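PDB 2C3G: alpha-amylase G-6 from Bacillus halodurans, which probably binds starch through this family 26 carbohydrate-binding module, one domain of a longer amylase. Local coordinates for residues Gly47-His52 and Asp85-Gly90. Residues are numbered along the deposited sequence; the frame is centred on the assembly and turned at random.
Sequences GDWYTH and DGWFDG. With CD (cadmium ion), chain D; CD (cadmium ion), chain B; CD (cadmium ion), chain C.
W49 and W87 meet as a T-shaped (edge-to-face) pair on one sheet, mixed and five-stranded, of the β-sandwich of this family 26 carbohydrate-binding module. The edge of W87 is turned toward the face of W49, with the six-membered rings 5.0 Å apart at their centroids and their planes at 78°. W87 does the touching with CE3, which sits over W49 toward the rim of its ring and comes within 3.6 Å of W49 CE3. CB of W87 adds a second point of contact, 3.9 Å from W49 CZ3. The benzo end of W49 reaches past W87: CZ3 lies 3.5 Å from the carbonyl F88 O, and W49 CH2 packs on the side-chain CB of D89 at 3.8 Å.

The two strands are not sheet neighbours. Strand 6-12 runs between them, pairing with both, and the indole of W49 reaches across it, touching Y10 and K12, to meet W87. Y10 also stacks with W87. Replacing W49 by an alanine removes the indole, which would probably leave the edge of W87 without the face it packs on and CB of D89 and the Y10 side chain short of a neighbour.

F88 starts off away from W49, and its ring meets F80 and, edge-to-face, W72, both on strand 71-82 of the other sheet. Beyond the indole, D89 grips a cadmium ion with both carboxylate oxygens; H93 shares that metal, and OD2 of D89 also accepts a hydrogen bond from E91 N.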
ATOM      1  N   GLY A  47      -2.334  -5.625 -15.333  1.00 16.49           N
ATOM      2  CA  GLY A  47      -1.923  -6.989 -15.037  1.00 15.81           C
ATOM      3  C   GLY A  47      -2.322  -7.321 -13.618  1.00 15.89           C
ATOM      4  O   GLY A  47      -3.466  -7.085 -13.221  1.00 16.78           O
ATOM      5  N   ASP A  48      -1.386  -7.841 -12.835  1.00 15.60           N
ATOM      6  CA  ASP A  48      -1.658  -8.085 -11.416  1.00 15.58           C
ATOM      7  C   ASP A  48      -1.240  -6.903 -10.559  1.00 15.64           C
ATOM      8  O   ASP A  48      -1.225  -7.019  -9.354  1.00 15.82           O
ATOM      9  CB  ASP A  48      -0.930  -9.337 -10.933  1.00 16.29           C
ATOM     10  CG  ASP A  48      -1.317 -10.579 -11.705  1.00 14.59           C
ATOM     11  OD1 ASP A  48      -2.448 -10.658 -12.193  1.00 14.62           O
ATOM     12  OD2 ASP A  48      -0.566 -11.542 -11.850  1.00 17.54           O
ATOM     13  N   TRP A  49      -0.876  -5.770 -11.174  1.00 15.96           N
ATOM     14  CA  TRP A  49      -0.563  -4.551 -10.402  1.00 16.38           C
ATOM     15  C   TRP A  49      -1.818  -3.775  -9.959  1.00 16.14           C
ATOM     16  O   TRP A  49      -2.725  -3.528 -10.725  1.00 17.06           O
ATOM     17  CB  TRP A  49       0.409  -3.604 -11.130  1.00 15.65           C
ATOM     18  CG  TRP A  49       1.838  -4.138 -11.306  1.00 16.39           C
ATOM     19  CD1 TRP A  49       2.384  -4.696 -12.440  1.00 15.63           C
ATOM     20  CD2 TRP A  49       2.885  -4.142 -10.320  1.00 16.18           C
ATOM     21  NE1 TRP A  49       3.695  -5.062 -12.209  1.00 13.68           N
ATOM     22  CE2 TRP A  49       4.025  -4.736 -10.914  1.00 16.70           C
ATOM     23  CE3 TRP A  49       2.962  -3.744  -8.976  1.00 17.23           C
ATOM     24  CZ2 TRP A  49       5.247  -4.884 -10.221  1.00 15.91           C
ATOM     25  CZ3 TRP A  49       4.156  -3.894  -8.296  1.00 16.29           C
ATOM     26  CH2 TRP A  49       5.278  -4.474  -8.917  1.00 18.47           C
ATOM     27  N   TYR A  50      -1.818  -3.363  -8.708  1.00 16.69           N
ATOM     28  CA  TYR A  50      -2.879  -2.545  -8.144  1.00 16.55           C
ATOM     29  C   TYR A  50      -2.186  -1.377  -7.468  1.00 15.69           C
ATOM     30  O   TYR A  50      -1.008  -1.436  -7.199  1.00 16.55           O
ATOM     31  CB  TYR A  50      -3.672  -3.371  -7.154  1.00 17.27           C
ATOM     32  CG  TYR A  50      -4.549  -4.418  -7.808  1.00 18.12           C
ATOM     33  CD1 TYR A  50      -5.925  -4.209  -7.930  1.00 15.67           C
ATOM     34  CD2 TYR A  50      -4.008  -5.616  -8.317  1.00 18.74           C
ATOM     35  CE1 TYR A  50      -6.735  -5.152  -8.532  1.00 19.25           C
ATOM     36  CE2 TYR A  50      -4.826  -6.564  -8.921  1.00 18.76           C
ATOM     37  CZ  TYR A  50      -6.185  -6.315  -9.019  1.00 17.68           C
ATOM     38  OH  TYR A  50      -7.010  -7.225  -9.598  1.00 19.04           O
ATOM     39  N   THR A  51      -2.893  -0.300  -7.211  1.00 15.25           N
ATOM     40  CA  THR A  51      -2.215   0.914  -6.772  1.00 14.51           C
ATOM     41  C   THR A  51      -3.109   1.756  -5.906  1.00 15.27           C
ATOM     42  O   THR A  51      -4.338   1.678  -5.987  1.00 14.90           O
ATOM     43  CB  THR A  51      -1.736   1.760  -8.012  1.00 13.66           C
ATOM     44  OG1 THR A  51      -1.049   2.925  -7.561  1.00 10.47           O
ATOM     45  CG2 THR A  51      -2.878   2.307  -8.738  1.00 10.41           C
ATOM     46  N   HIS A  52      -2.471   2.575  -5.085  1.00 16.30           N
ATOM     47  CA  HIS A  52      -3.178   3.544  -4.258  1.00 17.75           C
ATOM     48  C   HIS A  52      -2.217   4.602  -3.726  1.00 17.23           C
ATOM     49  O   HIS A  52      -1.064   4.303  -3.351  1.00 17.70           O
ATOM     50  CB  HIS A  52      -3.984   2.854  -3.134  1.00 18.13           C
ATOM     51  CG  HIS A  52      -4.604   3.809  -2.151  1.00 19.90           C
ATOM     52  ND1 HIS A  52      -5.816   4.431  -2.369  1.00 21.65           N
ATOM     53  CD2 HIS A  52      -4.168   4.258  -0.947  1.00 20.53           C
ATOM     54  CE1 HIS A  52      -6.094   5.230  -1.354  1.00 21.13           C
ATOM     55  NE2 HIS A  52      -5.113   5.135  -0.472  1.00 21.27           N
ATOM     56  N   ASP A  85       7.644   6.458  -2.722  1.00 17.33           N
ATOM     57  CA  ASP A  85       6.870   5.597  -3.650  1.00 17.44           C
ATOM     58  C   ASP A  85       7.829   4.454  -4.096  1.00 16.90           C
ATOM     59  O   ASP A  85       9.013   4.607  -3.900  1.00 16.52           O
ATOM     60  CB  ASP A  85       6.411   6.404  -4.882  1.00 17.74           C
ATOM     61  CG  ASP A  85       5.910   7.795  -4.556  1.00 17.80           C
ATOM     62  OD1 ASP A  85       6.234   8.730  -5.312  1.00 17.52           O
ATOM     63  OD2 ASP A  85       5.155   8.085  -3.610  1.00 20.71           O
ATOM     64  N   GLY A  86       7.429   3.272  -4.593  1.00 17.02           N
ATOM     65  CA  GLY A  86       6.180   2.624  -4.414  1.00 16.44           C
ATOM     66  C   GLY A  86       5.846   1.337  -5.177  1.00 14.59           C
ATOM     67  O   GLY A  86       4.704   1.164  -5.261  1.00 15.41           O
ATOM     68  N   TRP A  87       6.730   0.475  -5.719  1.00 15.22           N
ATOM     69  CA  TRP A  87       6.280  -0.818  -6.377  1.00 14.84           C
ATOM     70  C   TRP A  87       6.749  -2.093  -5.677  1.00 15.88           C
ATOM     71  O   TRP A  87       7.936  -2.427  -5.707  1.00 16.21           O
ATOM     72  CB  TRP A  87       6.668  -0.960  -7.886  1.00 14.28           C
ATOM     73  CG  TRP A  87       6.307   0.152  -8.727  1.00 13.80           C
ATOM     74  CD1 TRP A  87       6.772   1.427  -8.618  1.00 14.73           C
ATOM     75  CD2 TRP A  87       5.382   0.150  -9.825  1.00 11.70           C
ATOM     76  NE1 TRP A  87       6.192   2.223  -9.577  1.00 15.87           N
ATOM     77  CE2 TRP A  87       5.334   1.459 -10.333  1.00 15.61           C
ATOM     78  CE3 TRP A  87       4.580  -0.839 -10.432  1.00 14.77           C
ATOM     79  CZ2 TRP A  87       4.512   1.827 -11.428  1.00 16.43           C
ATOM     80  CZ3 TRP A  87       3.756  -0.484 -11.499  1.00 13.58           C
ATOM     81  CH2 TRP A  87       3.745   0.839 -12.000  1.00 15.85           C
ATOM     82  N   PHE A  88       5.816  -2.844  -5.087  1.00 16.00           N
ATOM     83  CA  PHE A  88       6.182  -4.077  -4.394  1.00 15.94           C
ATOM     84  C   PHE A  88       5.755  -5.380  -5.106  1.00 15.97           C
ATOM     85  O   PHE A  88       4.585  -5.607  -5.290  1.00 15.74           O
ATOM     86  CB  PHE A  88       5.640  -4.030  -2.970  1.00 15.63           C
ATOM     87  CG  PHE A  88       6.021  -5.216  -2.145  1.00 16.29           C
ATOM     88  CD1 PHE A  88       7.269  -5.289  -1.529  1.00 18.62           C
ATOM     89  CD2 PHE A  88       5.143  -6.272  -1.997  1.00 16.09           C
ATOM     90  CE1 PHE A  88       7.606  -6.384  -0.728  1.00 19.38           C
ATOM     91  CE2 PHE A  88       5.471  -7.354  -1.213  1.00 18.05           C
ATOM     92  CZ  PHE A  88       6.699  -7.406  -0.567  1.00 19.17           C
ATOM     93  N   ASP A  89       6.720  -6.219  -5.496  1.00 16.95           N
ATOM     94  CA  ASP A  89       6.448  -7.539  -6.070  1.00 18.20           C
ATOM     95  C   ASP A  89       7.074  -8.694  -5.274  1.00 19.55           C
ATOM     96  O   ASP A  89       7.357  -9.750  -5.823  1.00 20.20           O
ATOM     97  CB  ASP A  89       6.992  -7.607  -7.488  1.00 18.36           C
ATOM     98  CG  ASP A  89       8.500  -7.495  -7.550  1.00 18.61           C
ATOM     99  OD1 ASP A  89       8.967  -7.207  -8.700  1.00 17.84           O
ATOM    100  OD2 ASP A  89       9.330  -7.676  -6.572  1.00 16.15           O
ATOM    101  N   GLY A  90       7.288  -8.497  -3.976  1.00 20.92           N
ATOM    102  CA  GLY A  90       8.098  -9.403  -3.186  1.00 21.31           C
ATOM    103  C   GLY A  90       9.389  -8.691  -2.833  1.00 21.78           C
ATOM    104  O   GLY A  90      10.030  -9.017  -1.846  1.00 22.49           O
TER
HETATM  105 CD    CD D1101      -7.204   4.852  -4.313  1.00 26.87          CD
HETATM  106 CD    CD B1099      -2.555 -12.966 -12.489  1.00 17.44          CD
HETATM  107 CD    CD C1100      11.016  -7.510  -8.218  1.00 23.99          CD
HETATM  108  O   HOH W   1      -2.092 -14.824 -12.963  1.00 14.78           O
HETATM  109  O   HOH W   2      11.933  -7.544 -10.308  1.00 15.78           O
HETATM  110  O   HOH W   3      -5.639   6.276  -5.275  1.00 19.44           O